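Local coordinates for BH0236 protein (Bacillus halodurans, PDB 5T7A) that probably binds beta-1,3-glucan as a family 56 carbohydrate-binding module, with a role in the recognition of that polysaccharide for its hydrolysis, at residues 45-50 and 88-93; 51-56 and 81-86; 58-63 and 98-103; 65-70 and 92-97. All blocks are in the same frame, centred on the assembly; numbering follows the deposited sequence. Where two conformers were deposited one is given.

Contact 1. Residues 45-50 and 88-93; sequences NEVTIF and ENLSSG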
loop_
_atom_site.group_PDB
_atom_site.type_symbol
_atom_site.label_atom_id
_atom_site.label_comp_id
_atom_site.label_asym_id
_atom_site.label_seq_id
_atom_site.Cartn_x
_atom_site.Cartn_y
_atom_site.Cartn_z
ATOM N N ASN A 45 7.976 -8.492 12.733
ATOM C CA ASN A 45 7.349 -7.330 13.370
ATOM C C ASN A 45 6.897 -6.276 12.387
ATOM O O ASN A 45 6.568 -5.139 12.804
ATOM C CB ASN A 45 8.263 -6.759 14.440
ATOM C CG ASN A 45 9.556 -6.122 13.910
ATOM O OD1 ASN A 45 9.713 -5.760 12.730
ATOM N ND2 ASN A 45 10.501 -5.928 14.835
ATOM N N GLU A 46 6.995 -6.564 11.075
ATOM C CA GLU A 46 6.563 -5.513 10.114
ATOM C C GLU A 46 6.340 -6.081 8.742
ATOM O O GLU A 46 6.792 -7.156 8.409
ATOM C CB GLU A 46 7.518 -4.355 10.004
ATOM C CG GLU A 46 8.773 -4.588 9.258
ATOM C CD GLU A 46 9.666 -3.356 9.136
ATOM O OE1 GLU A 46 9.919 -2.671 10.136
ATOM O OE2 GLU A 46 10.143 -3.080 8.016
ATOM N N VAL A 47 5.534 -5.353 7.958
ATOM C CA VAL A 47 5.435 -5.589 6.502
ATOM C C VAL A 47 5.515 -4.246 5.893
ATOM O O VAL A 47 5.248 -3.197 6.555
ATOM C CB VAL A 47 4.126 -6.295 6.042
ATOM C CG1 VAL A 47 3.884 -7.584 6.850
ATOM C CG2 VAL A 47 2.913 -5.400 6.186
ATOM N N THR A 48 5.827 -4.205 4.580
ATOM C CA THR A 48 5.828 -2.940 3.850
ATOM C C THR A 48 4.767 -2.964 2.777
ATOM O O THR A 48 4.764 -3.834 1.929
ATOM C CB THR A 48 7.188 -2.632 3.228
ATOM O OG1 THR A 48 8.138 -2.426 4.305
ATOM C CG2 THR A 48 7.109 -1.363 2.364
ATOM N N ILE A 49 3.860 -1.999 2.825
ATOM C CA ILE A 49 2.943 -1.764 1.676
ATOM C C ILE A 49 3.710 -0.966 0.666
ATOM O O ILE A 49 4.291 0.104 0.995
ATOM C CB ILE A 49 1.692 -0.962 2.064
ATOM C CG1 ILE A 49 0.902 -1.687 3.180
ATOM C CG2 ILE A 49 0.767 -0.796 0.859
ATOM C CD1 ILE A 49 -0.202 -0.862 3.793
ATOM N N PHE A 50 3.709 -1.436 -0.592
ATOM C CA PHE A 50 4.435 -0.721 -1.631
ATOM C C PHE A 50 3.498 -0.400 -2.772
ATOM O O PHE A 50 2.545 -1.099 -3.045
ATOM C CB PHE A 50 5.631 -1.470 -2.156
ATOM C CG PHE A 50 5.301 -2.648 -3.051
ATOM C CD1 PHE A 50 4.969 -3.879 -2.487
ATOM C CD2 PHE A 50 5.289 -2.528 -4.433
ATOM C CE1 PHE A 50 4.702 -4.976 -3.299
ATOM C CE2 PHE A 50 4.985 -3.613 -5.272
ATOM C CZ PHE A 50 4.706 -4.844 -4.712
ATOM N N GLU A 88 3.599 -1.805 11.241
ATOM C CA GLU A 88 4.302 -2.550 12.323
ATOM C C GLU A 88 3.361 -3.344 13.178
ATOM O O GLU A 88 2.167 -3.043 13.308
ATOM C CB GLU A 88 5.123 -1.595 13.204
ATOM C CG GLU A 88 6.144 -0.779 12.456
ATOM C CD GLU A 88 6.987 0.047 13.377
ATOM O OE1 GLU A 88 6.483 1.082 13.854
ATOM O OE2 GLU A 88 8.128 -0.375 13.642
ATOM N N ASN A 89 3.877 -4.449 13.694
ATOM C CA ASN A 89 3.201 -5.288 14.677
ATOM C C ASN A 89 1.937 -6.008 14.338
ATOM O O ASN A 89 1.130 -6.269 15.225
ATOM C CB ASN A 89 3.104 -4.525 16.011
ATOM C CG ASN A 89 4.459 -4.106 16.489
ATOM O OD1 ASN A 89 4.697 -2.930 16.797
ATOM N ND2 ASN A 89 5.413 -5.065 16.455
ATOM N N LEU A 90 1.763 -6.406 13.069
ATOM C CA LEU A 90 0.720 -7.366 12.727
ATOM C C LEU A 90 1.009 -8.733 13.335
ATOM O O LEU A 90 2.021 -9.354 13.045
ATOM C CB LEU A 90 0.561 -7.540 11.210
ATOM C CG LEU A 90 0.081 -6.308 10.441
ATOM C CD1 LEU A 90 0.250 -6.491 8.943
ATOM C CD2 LEU A 90 -1.373 -6.071 10.735
ATOM N N SER A 91 0.118 -9.191 14.195
ATOM C CA SER A 91 0.208 -10.564 14.688
ATOM C C SER A 91 -0.253 -11.481 13.556
ATOM O O SER A 91 -0.930 -11.093 12.618
ATOM C CB SER A 91 -0.614 -10.770 15.978
ATOM O OG SER A 91 -0.324 -9.726 16.909
ATOM N N SER A 92 0.205 -12.714 13.632
ATOM C CA SER A 92 -0.219 -13.751 12.730
ATOM C C SER A 92 -1.715 -13.851 12.823
ATOM O O SER A 92 -2.267 -13.756 13.909
ATOM C CB SER A 92 0.467 -15.071 13.142
ATOM O OG SER A 92 -0.081 -16.122 12.417
ATOM N N GLY A 93 -2.389 -14.014 11.684
ATOM C CA GLY A 93 -3.833 -13.882 11.630
ATOM C C GLY A 93 -4.440 -12.482 11.428
ATOM O O GLY A 93 -5.631 -12.398 11.125
#
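The pairing of strands 46-53 and 82-88 ends here, with Asn45 and Glu46 set against Glu88 and Asn89. Glu46 and Glu88 form an antiparallel non-hydrogen-bonded pair, their CA atoms 4.3 Å apart. One backbone bond closes the ladder beyond them. Asn89 N donates to Asn45 O at 2.9 Å; the bond is almost straight, 176° at the hydrogen. The donor stands well above the carbonyl plane of Asn45. The same oxygen takes a CA-H...O contact from Glu88 CA at 3.5 Å. Asn89 has the left-handed backbone conformation, and with it the chain leaves the sheet.

In this beta-sandwich the chain then runs on through 90-94 to strand 95-103, in the opposing layer. Leu90 is the first apolar residue of that passage. Its CD1 meets Val47 CG2 at 4.0 Å, the two side chains crossing at about a right angle. Leu90 CG lies anti to the carbonyl carbon (chi1 -65°), which carries its branch back toward Val47. Arg118 packs on both residues. On the other face, Glu46 OE1 and Glu88 OE2 come within 4.6 Å. These like charges would probably disfavour ionisation of both groups slightly.

Contact 2. Residues 51-56 and 81-86; sequences FAPTTE and GEWERV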
loop_
_atom_site.group_PDB
_atom_site.type_symbol
_atom_site.label_atom_id
_atom_site.label_comp_id
_atom_site.label_asym_id
_atom_site.label_seq_id
_atom_site.Cartn_x
_atom_site.Cartn_y
_atom_site.Cartn_z
ATOM N N PHE A 51 3.854 0.652 -3.477
ATOM C CA PHE A 51 3.111 1.135 -4.676
ATOM C C PHE A 51 4.138 1.662 -5.681
ATOM O O PHE A 51 4.901 2.590 -5.392
ATOM C CB PHE A 51 2.133 2.230 -4.254
ATOM C CG PHE A 51 1.203 2.702 -5.374
ATOM C CD1 PHE A 51 -0.034 2.100 -5.541
ATOM C CD2 PHE A 51 1.604 3.696 -6.264
ATOM C CE1 PHE A 51 -0.899 2.479 -6.560
ATOM C CE2 PHE A 51 0.764 4.070 -7.251
ATOM C CZ PHE A 51 -0.453 3.472 -7.426
ATOM N N ALA A 52 4.238 1.001 -6.820
ATOM C CA ALA A 52 5.283 1.270 -7.818
ATOM C C ALA A 52 4.583 1.667 -9.115
ATOM O O ALA A 52 4.218 0.823 -9.955
ATOM C CB ALA A 52 6.154 0.017 -8.009
ATOM N N PRO A 53 4.367 2.971 -9.314
ATOM C CA PRO A 53 3.599 3.389 -10.465
ATOM C C PRO A 53 4.410 3.340 -11.735
ATOM O O PRO A 53 5.617 3.470 -11.723
ATOM C CB PRO A 53 3.169 4.822 -10.118
ATOM C CG PRO A 53 4.373 5.292 -9.321
ATOM C CD PRO A 53 4.750 4.117 -8.458
ATOM N N THR A 54 3.742 3.104 -12.846
ATOM C CA THR A 54 4.377 3.111 -14.164
ATOM C C THR A 54 4.685 4.458 -14.705
ATOM O O THR A 54 5.553 4.609 -15.548
ATOM C CB THR A 54 3.512 2.322 -15.168
ATOM O OG1 THR A 54 2.165 2.789 -15.121
ATOM C CG2 THR A 54 3.570 0.836 -14.847
ATOM N N THR A 55 3.957 5.466 -14.252
ATOM C CA THR A 55 4.271 6.852 -14.513
ATOM C C THR A 55 4.578 7.491 -13.158
ATOM O O THR A 55 3.906 7.211 -12.196
ATOM C CB THR A 55 3.069 7.529 -15.164
ATOM O OG1 THR A 55 2.841 7.000 -16.462
ATOM C CG2 THR A 55 3.358 9.080 -15.306
ATOM N N GLU A 56 5.625 8.298 -13.071
ATOM C CA GLU A 56 5.992 9.005 -11.829
ATOM C C GLU A 56 4.779 9.741 -11.249
ATOM O O GLU A 56 4.054 10.322 -11.987
ATOM C CB GLU A 56 7.104 10.019 -12.124
ATOM C CG GLU A 56 7.543 10.820 -10.926
ATOM C CD GLU A 56 8.691 11.784 -11.207
ATOM O OE1 GLU A 56 9.338 11.688 -12.259
ATOM O OE2 GLU A 56 8.951 12.631 -10.314
ATOM N N GLY A 81 11.404 6.219 -6.971
ATOM C CA GLY A 81 10.257 6.074 -7.876
ATOM C C GLY A 81 9.146 5.142 -7.388
ATOM O O GLY A 81 8.136 4.973 -8.119
ATOM N N GLU A 82 9.325 4.567 -6.198
ATOM C CA GLU A 82 8.352 3.691 -5.542
ATOM C C GLU A 82 7.850 4.447 -4.352
ATOM O O GLU A 82 8.430 5.489 -4.026
ATOM C CB GLU A 82 9.002 2.396 -5.063
ATOM C CG GLU A 82 9.536 1.497 -6.145
ATOM C CD GLU A 82 9.872 0.152 -5.592
ATOM O OE1 GLU A 82 9.193 -0.808 -5.947
ATOM O OE2 GLU A 82 10.759 0.026 -4.719
ATOM N N TRP A 83 6.792 3.945 -3.719
ATOM C CA TRP A 83 6.175 4.575 -2.537
ATOM C C TRP A 83 5.927 3.460 -1.516
ATOM O O TRP A 83 5.463 2.358 -1.836
ATOM C CB TRP A 83 4.928 5.280 -2.889
ATOM C CG TRP A 83 5.099 6.373 -3.871
ATOM C CD1 TRP A 83 5.310 6.265 -5.228
ATOM C CD2 TRP A 83 5.158 7.764 -3.576
ATOM N NE1 TRP A 83 5.453 7.496 -5.770
ATOM C CE2 TRP A 83 5.424 8.430 -4.774
ATOM C CE3 TRP A 83 5.022 8.509 -2.410
ATOM C CZ2 TRP A 83 5.510 9.812 -4.838
ATOM C CZ3 TRP A 83 5.145 9.900 -2.506
ATOM C CH2 TRP A 83 5.382 10.500 -3.715
ATOM N N GLU A 84 6.220 3.748 -0.254
ATOM C CA GLU A 84 6.175 2.724 0.801
ATOM C C GLU A 84 5.501 3.214 2.053
ATOM O O GLU A 84 5.569 4.427 2.371
ATOM C CB GLU A 84 7.580 2.327 1.213
ATOM C CG GLU A 84 8.296 1.645 0.086
ATOM C CD GLU A 84 9.752 1.267 0.390
ATOM O OE1 GLU A 84 10.501 2.133 0.976
ATOM O OE2 GLU A 84 10.154 0.148 -0.049
ATOM N N ARG A 85 4.871 2.279 2.754
ATOM C CA ARG A 85 4.386 2.501 4.112
ATOM C C ARG A 85 4.648 1.195 4.892
ATOM O O ARG A 85 4.100 0.153 4.578
ATOM C CB ARG A 85 2.929 2.891 4.146
ATOM C CG ARG A 85 2.332 2.951 5.537
ATOM C CD ARG A 85 2.715 4.176 6.270
ATOM N NE ARG A 85 2.262 4.052 7.674
ATOM C CZ ARG A 85 2.541 4.999 8.553
ATOM N NH1 ARG A 85 3.165 6.095 8.148
ATOM N NH2 ARG A 85 2.168 4.828 9.823
ATOM N N VAL A 86 5.378 1.314 5.988
ATOM C CA VAL A 86 5.632 0.188 6.897
ATOM C C VAL A 86 4.471 0.077 7.887
ATOM O O VAL A 86 4.024 1.072 8.470
ATOM C CB VAL A 86 7.014 0.364 7.611
ATOM C CG1 VAL A 86 7.249 -0.747 8.625
ATOM C CG2 VAL A 86 8.159 0.362 6.623
HETATM O O HOH W 1 7.595 2.678 -9.806
#
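Phe51 and Trp83 form an antiparallel hydrogen-bonded pair between strands 46-53 and 82-88. Both of their backbone amides are satisfied across the contact. Phe51 N donates to Trp83 O at 2.9 Å, within the plane of that carbonyl. Trp83 N donates to Phe51 O at 2.9 Å, but this bond is more bent, 136° at the hydrogen. Phe51 O also lies in the plane of the indole, at its edge, 3.7 Å from Trp83 CD1.

At the next hydrogen-bonded position Pro53 has no N-H to give Gly81 O. That oxygen faces Pro53 CD at 3.5 Å instead. A water donates to Gly81 O and to Pro53 O, at 2.9 Å each, while Gly81 N bonds to Glu78. Pro53 CD also touches Trp83 CD1 at 3.9 Å, crossing the indole edge at about a right angle. Glu82 OE1 lies 3.8 Å from Ala52 CB and is paired with Arg40 in a salt bridge.

The Phe51 ring reaches Phe100 and Tyr102 and stacks with Tyr35. Trp83 lies on Met76 of strand 72-79. The chemistry implies a direct backbone ladder under the buried aromatic side chains, with one water bridging the two carbonyls where the proline interrupts it.

Contact 3. Residues 58-63 and 98-103; sequences RYVDVH and YSFTYE. With EDO (1,2-ethanediol), chain D.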
loop_
_atom_site.group_PDB
_atom_site.type_symbol
_atom_site.label_atom_id
_atom_site.label_comp_id
_atom_site.label_asym_id
_atom_site.label_seq_id
_atom_site.Cartn_x
_atom_site.Cartn_y
_atom_site.Cartn_z
ATOM N N ARG A 58 3.290 12.517 -8.271
ATOM C CA ARG A 58 3.676 13.615 -7.395
ATOM C C ARG A 58 3.483 13.192 -5.922
ATOM O O ARG A 58 4.235 13.634 -5.015
ATOM C CB ARG A 58 2.878 14.839 -7.690
ATOM C CG ARG A 58 3.241 15.517 -9.011
ATOM C CD ARG A 58 2.498 16.852 -9.141
ATOM N NE ARG A 58 1.086 16.702 -9.462
ATOM C CZ ARG A 58 0.101 17.296 -8.807
ATOM N NH1 ARG A 58 0.358 18.054 -7.718
ATOM N NH2 ARG A 58 -1.102 17.111 -9.196
ATOM N N TYR A 59 2.534 12.307 -5.682
ATOM C CA TYR A 59 2.227 11.815 -4.339
ATOM C C TYR A 59 1.402 10.548 -4.445
ATOM O O TYR A 59 0.702 10.330 -5.452
ATOM C CB TYR A 59 1.424 12.840 -3.536
ATOM C CG TYR A 59 0.117 13.280 -4.115
ATOM C CD1 TYR A 59 -1.055 12.597 -3.875
ATOM C CD2 TYR A 59 0.038 14.382 -4.955
ATOM C CE1 TYR A 59 -2.262 13.004 -4.446
ATOM C CE2 TYR A 59 -1.190 14.819 -5.500
ATOM C CZ TYR A 59 -2.318 14.139 -5.254
ATOM O OH TYR A 59 -3.517 14.531 -5.830
ATOM N N VAL A 60 1.506 9.741 -3.395
ATOM C CA VAL A 60 0.577 8.568 -3.247
ATOM C C VAL A 60 0.221 8.483 -1.768
ATOM O O VAL A 60 1.092 8.533 -0.923
ATOM C CB VAL A 60 1.285 7.262 -3.658
ATOM C CG1 VAL A 60 0.330 6.131 -3.522
ATOM C CG2 VAL A 60 1.777 7.360 -5.085
ATOM N N ASP A 61 -1.084 8.403 -1.488
ATOM C CA ASP A 61 -1.621 8.109 -0.160
ATOM C C ASP A 61 -2.073 6.652 -0.080
ATOM O O ASP A 61 -2.538 6.082 -1.074
ATOM C CB ASP A 61 -2.806 8.955 0.152
ATOM C CG ASP A 61 -2.476 10.447 0.225
ATOM O OD1 ASP A 61 -1.330 10.796 0.492
ATOM O OD2 ASP A 61 -3.395 11.269 -0.022
ATOM N N VAL A 62 -1.902 6.060 1.108
ATOM C CA VAL A 62 -2.462 4.776 1.394
ATOM C C VAL A 62 -3.533 4.877 2.445
ATOM O O VAL A 62 -3.417 5.696 3.382
ATOM C CB VAL A 62 -1.360 3.757 1.787
ATOM C CG1 VAL A 62 -0.626 4.140 3.069
ATOM C CG2 VAL A 62 -1.921 2.362 1.871
ATOM N N HIS A 63 -4.580 4.098 2.265
ATOM C CA HIS A 63 -5.767 4.009 3.184
ATOM C C HIS A 63 -5.722 2.589 3.718
ATOM O O HIS A 63 -5.576 1.649 2.928
ATOM C CB HIS A 63 -7.049 4.228 2.404
ATOM C CG HIS A 63 -6.976 5.387 1.465
ATOM N ND1 HIS A 63 -6.821 6.698 1.902
ATOM C CD2 HIS A 63 -6.917 5.442 0.126
ATOM C CE1 HIS A 63 -6.698 7.497 0.860
ATOM N NE2 HIS A 63 -6.767 6.770 -0.232
ATOM N N TYR A 98 -6.121 -2.469 2.326
ATOM C CA TYR A 98 -5.387 -1.290 1.925
ATOM C C TYR A 98 -5.795 -0.888 0.531
ATOM O O TYR A 98 -6.132 -1.714 -0.315
ATOM C CB TYR A 98 -3.879 -1.499 1.991
ATOM C CG TYR A 98 -3.343 -2.629 1.155
ATOM C CD1 TYR A 98 -3.406 -3.951 1.611
ATOM C CD2 TYR A 98 -2.709 -2.408 -0.057
ATOM C CE1 TYR A 98 -2.926 -4.988 0.872
ATOM C CE2 TYR A 98 -2.229 -3.417 -0.800
ATOM C CZ TYR A 98 -2.309 -4.703 -0.375
ATOM O OH TYR A 98 -1.808 -5.718 -1.155
ATOM N N SER A 99 -5.872 0.434 0.340
ATOM C CA SER A 99 -6.179 1.019 -0.979
ATOM C C SER A 99 -5.312 2.228 -1.156
ATOM O O SER A 99 -4.655 2.660 -0.188
ATOM C CB SER A 99 -7.616 1.403 -1.076
ATOM O OG SER A 99 -7.969 2.293 -0.018
ATOM N N PHE A 100 -5.249 2.742 -2.381
ATOM C CA PHE A 100 -4.392 3.864 -2.677
ATOM C C PHE A 100 -5.112 4.994 -3.355
ATOM O O PHE A 100 -6.028 4.761 -4.156
ATOM C CB PHE A 100 -3.225 3.432 -3.593
ATOM C CG PHE A 100 -2.446 2.254 -3.041
ATOM C CD1 PHE A 100 -1.392 2.438 -2.187
ATOM C CD2 PHE A 100 -2.811 0.948 -3.400
ATOM C CE1 PHE A 100 -0.669 1.330 -1.694
ATOM C CE2 PHE A 100 -2.125 -0.101 -2.912
ATOM C CZ PHE A 100 -1.058 0.053 -2.048
ATOM N N THR A 101 -4.585 6.198 -3.133
ATOM C CA THR A 101 -4.954 7.334 -3.965
ATOM C C THR A 101 -3.620 7.825 -4.533
ATOM O O THR A 101 -2.748 8.220 -3.760
ATOM C CB THR A 101 -5.714 8.414 -3.160
ATOM O OG1 THR A 101 -6.966 7.896 -2.696
ATOM C CG2 THR A 101 -5.963 9.637 -4.030
ATOM N N TYR A 102 -3.508 7.824 -5.862
ATOM C CA TYR A 102 -2.279 8.176 -6.524
ATOM C C TYR A 102 -2.477 9.242 -7.557
ATOM O O TYR A 102 -3.458 9.295 -8.249
ATOM C CB TYR A 102 -1.642 6.964 -7.203
ATOM C CG TYR A 102 -2.438 6.284 -8.228
ATOM C CD1 TYR A 102 -3.402 5.343 -7.914
ATOM C CD2 TYR A 102 -2.163 6.520 -9.604
ATOM C CE1 TYR A 102 -4.111 4.703 -8.935
ATOM C CE2 TYR A 102 -2.855 5.882 -10.596
ATOM C CZ TYR A 102 -3.821 4.946 -10.281
ATOM O OH TYR A 102 -4.529 4.304 -11.255
ATOM N N GLU A 103 -1.497 10.115 -7.638
ATOM C CA GLU A 103 -1.534 11.177 -8.642
ATOM C C GLU A 103 -0.923 10.599 -9.952
ATOM O O GLU A 103 0.027 9.773 -9.938
ATOM C CB GLU A 103 -0.713 12.317 -8.137
ATOM C CG GLU A 103 -0.782 13.583 -8.983
ATOM C CD GLU A 103 0.265 13.656 -10.056
ATOM O OE1 GLU A 103 1.233 12.860 -10.105
ATOM O OE2 GLU A 103 0.106 14.577 -10.914
HETATM C C1 EDO D . -3.713 17.420 -7.073
HETATM O O1 EDO D . -3.552 18.364 -8.177
HETATM C C2 EDO D . -3.659 16.079 -7.700
HETATM O O2 EDO D . -4.845 15.742 -8.164
#
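Glu103 OE2 is gripped by several donors. Arg58 NE gives it the main one, a salt-bridge hydrogen bond of 2.8 Å, and Arg58 NH2 adds a weak one. Gly106 N is a further donor. The other oxygen, Glu103 OE1, accepts from the backbone Arg58 N at 2.8 Å. This is not a flat two-pronged pairing. The guanidinium and carboxylate planes are 78° apart, and NE meets OE2 from above the carboxylate plane. Glu103 bends sharply at chi2 (-91°), which folds its carboxylate back against Arg58. Its CB sits over one face of the Tyr59 ring, 3.7 Å from the centroid, as a CH-pi contact. The Tyr59 hydroxyl bonds to Gln108. With a leucine in place of Glu103, Arg58 would probably lose its charged mate and the amides of Arg58 and Gly106 their acceptor.

Between the backbones, Asp61 pairs with Thr101 and His63 with Ser99 as hydrogen-bonded pairs. His63 NE2 and Thr101 OG1 share a 2.7 Å hydrogen bond in the plane of the imidazole. His63 ND1 bonds to Asn73, so both ring nitrogens are held and the flip of the ring is fixed. Thr101 OG1 also bonds to Thr110. On the opposite face, Val62 lies alongside Phe100, with CG2 3.9 Å from CE1.

Strand 60-66 is bordered by 72-79 on its other side, and strand 95-103 by 108-117. The face with Val60, Val62 and Phe100 packs against Phe51 and Ile49 of strand 46-53, the core between the two layers.

Contact 4. Residues 65-70 and 92-97; sequences KVNNGQ and SGDVLE. With EDO (1,2-ethanediol), chain F; EDO (1,2-ethanediol), chain E.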
loop_
_atom_site.group_PDB
_atom_site.type_symbol
_atom_site.label_atom_id
_atom_site.label_comp_id
_atom_site.label_asym_id
_atom_site.label_seq_id
_atom_site.Cartn_x
_atom_site.Cartn_y
_atom_site.Cartn_z
ATOM N N LYS A 65 -6.831 -0.468 6.933
ATOM C CA LYS A 65 -7.522 -0.916 8.150
ATOM C C LYS A 65 -6.996 -2.256 8.523
ATOM O O LYS A 65 -6.684 -3.083 7.672
ATOM C CB LYS A 65 -8.990 -1.148 7.838
ATOM C CG LYS A 65 -9.803 0.014 7.407
ATOM C CD LYS A 65 -11.105 -0.521 6.789
ATOM C CE LYS A 65 -11.960 0.638 6.407
ATOM N NZ LYS A 65 -13.396 0.268 6.267
ATOM N N VAL A 66 -7.007 -2.558 9.819
ATOM C CA VAL A 66 -6.544 -3.835 10.295
ATOM C C VAL A 66 -7.711 -4.518 11.047
ATOM O O VAL A 66 -8.280 -3.872 11.932
ATOM C CB VAL A 66 -5.385 -3.658 11.251
ATOM C CG1 VAL A 66 -4.990 -5.033 11.808
ATOM C CG2 VAL A 66 -4.176 -2.968 10.614
ATOM N N ASN A 67 -8.036 -5.757 10.675
ATOM C CA ASN A 67 -9.198 -6.538 11.254
ATOM C C ASN A 67 -10.456 -5.659 11.284
ATOM O O ASN A 67 -11.210 -5.599 12.289
ATOM C CB ASN A 67 -8.825 -7.015 12.653
ATOM C CG ASN A 67 -7.595 -7.925 12.660
ATOM O OD1 ASN A 67 -7.456 -8.735 11.763
ATOM N ND2 ASN A 67 -6.677 -7.725 13.591
ATOM N N ASN A 68 -10.685 -4.979 10.171
ATOM C CA ASN A 68 -11.858 -4.152 9.953
ATOM C C ASN A 68 -12.004 -3.032 10.981
ATOM O O ASN A 68 -13.133 -2.602 11.298
ATOM C CB ASN A 68 -13.153 -5.005 9.857
ATOM C CG ASN A 68 -14.291 -4.240 9.198
ATOM O OD1 ASN A 68 -14.099 -3.549 8.205
ATOM N ND2 ASN A 68 -15.491 -4.340 9.768
ATOM N N GLY A 69 -10.891 -2.546 11.492
ATOM C CA GLY A 69 -10.913 -1.433 12.378
ATOM C C GLY A 69 -11.093 -0.112 11.642
ATOM O O GLY A 69 -11.447 -0.052 10.416
ATOM N N GLN A 70 -10.717 0.934 12.340
ATOM C CA GLN A 70 -10.836 2.294 11.795
ATOM C C GLN A 70 -9.867 2.527 10.639
ATOM O O GLN A 70 -8.731 2.028 10.689
ATOM C CB GLN A 70 -10.438 3.327 12.840
ATOM N N SER A 92 0.205 -12.714 13.632
ATOM C CA SER A 92 -0.219 -13.751 12.730
ATOM C C SER A 92 -1.715 -13.851 12.823
ATOM O O SER A 92 -2.267 -13.756 13.909
ATOM C CB SER A 92 0.467 -15.071 13.142
ATOM O OG SER A 92 -0.081 -16.122 12.417
ATOM N N GLY A 93 -2.389 -14.014 11.684
ATOM C CA GLY A 93 -3.833 -13.882 11.630
ATOM C C GLY A 93 -4.440 -12.482 11.428
ATOM O O GLY A 93 -5.631 -12.398 11.125
ATOM N N ASP A 94 -3.669 -11.409 11.638
ATOM C CA ASP A 94 -4.147 -10.054 11.345
ATOM C C ASP A 94 -4.538 -9.947 9.854
ATOM O O ASP A 94 -3.874 -10.524 8.966
ATOM C CB ASP A 94 -3.157 -8.984 11.781
ATOM C CG ASP A 94 -3.056 -8.873 13.282
ATOM O OD1 ASP A 94 -3.880 -9.478 13.930
ATOM O OD2 ASP A 94 -2.202 -8.139 13.781
ATOM N N VAL A 95 -5.684 -9.306 9.586
ATOM C CA VAL A 95 -6.087 -8.958 8.221
ATOM C C VAL A 95 -5.826 -7.446 7.955
ATOM O O VAL A 95 -6.371 -6.551 8.611
ATOM C CB VAL A 95 -7.538 -9.360 7.876
ATOM C CG1 VAL A 95 -7.998 -8.779 6.583
ATOM C CG2 VAL A 95 -7.690 -10.866 7.851
ATOM N N LEU A 96 -5.004 -7.169 6.951
ATOM C CA LEU A 96 -4.709 -5.784 6.549
ATOM C C LEU A 96 -5.416 -5.545 5.221
ATOM O O LEU A 96 -5.209 -6.242 4.240
ATOM C CB LEU A 96 -3.189 -5.610 6.421
ATOM C CG LEU A 96 -2.738 -4.297 5.759
ATOM C CD1 LEU A 96 -2.981 -3.140 6.691
ATOM C CD2 LEU A 96 -1.247 -4.436 5.490
ATOM N N GLU A 97 -6.269 -4.521 5.206
ATOM C CA GLU A 97 -6.918 -4.088 3.971
ATOM C C GLU A 97 -6.339 -2.729 3.618
ATOM O O GLU A 97 -6.134 -1.897 4.489
ATOM C CB GLU A 97 -8.438 -4.069 4.097
ATOM C CG GLU A 97 -9.025 -5.510 4.009
ATOM C CD GLU A 97 -10.496 -5.483 4.226
ATOM O OE1 GLU A 97 -10.875 -5.291 5.405
ATOM O OE2 GLU A 97 -11.241 -5.660 3.230
HETATM C C1 EDO F . -6.269 -0.523 13.325
HETATM O O1 EDO F . -5.852 0.602 14.068
HETATM C C2 EDO F . -6.519 -0.030 11.906
HETATM O O2 EDO F . -7.827 -0.341 11.400
HETATM C C1 EDO E . -12.367 -2.085 3.840
HETATM O O1 EDO E . -13.285 -1.666 4.835
HETATM C C2 EDO E . -13.192 -2.452 2.648
HETATM O O2 EDO E . -13.218 -3.863 2.464
HETATM O O HOH W 2 -9.168 -5.082 7.808
HETATM O O HOH W 3 -13.383 -4.459 5.956
#
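Asn67 continues the strand ladder with its side chain. Asn67 N donates to Val95 O at 2.8 Å, as in a regular antiparallel pair. The return bond, from Val95 N, goes not to the backbone carbonyl but to Asn67 OD1, at 2.9 Å and 175° at the hydrogen. The donor stands above the plane of the amide. Asn67 CG lies anti to its own carbonyl carbon (chi1 -60°), which turns the amide to Val95. Asn67 ND2 adds a weak bond to Asp94 OD1, with amide and carboxylate planes 76° apart. Asp94 OD2 accepts from the backbone N of Ser91. The backbone swerves because Val66 to Gly69 form a type I' turn.

Before the turn, Lys65 and Glu97 are a hydrogen-bonded pair, Glu97 N to Lys65 O at 2.9 Å. One water donates to both Asn68 OD1 and Glu97 OE1, the latter at 2.7 Å, tying the turn to the neighbouring strand. Two ethanediols, probably from the crystallisation liquor, bind here. One accepts from Val66 N and donates to Gln70 O; the other donates to Glu97 OE2. Lys65 runs out extended and makes a cation-pi contact with Trp113. Its NZ stays 6.2 Å from Glu97 OE1. With an alanine at Lys65, Trp113 would probably lose its cationic partner and Glu97 the nearest positive charge of this contact.

On the inner face, Val66 CG2 meets Leu96 CD1 at 4.1 Å, and Val66 also touches Leu90. Strand 95-103 pairs on its far side with 108-117, through Leu96 and Tyr116.

How the contacts relate
The first segments come in the order 45-50, 51-56, 58-63, 65-70. Their partners come as 81-86, 88-93, 92-97, 98-103, so contact 2 is nested inside contact 1 and contact 4 inside contact 3. Contacts 1 and 2 lie along strands 46-53 and 82-88, their centres about 18 Å apart. Contacts 3 and 4 lie along 60-66 and 95-103, with centres also about 18 Å apart. All belong to one antiparallel sheet whose two parts face each other. Contacts 2 and 3, with centres about 9 Å apart, meet through Phe51, Phe100 and Tyr102. Contacts 1 and 4 have centres about 10 Å apart and share Ser92 and Gly93. The two ladders thus enclose one core.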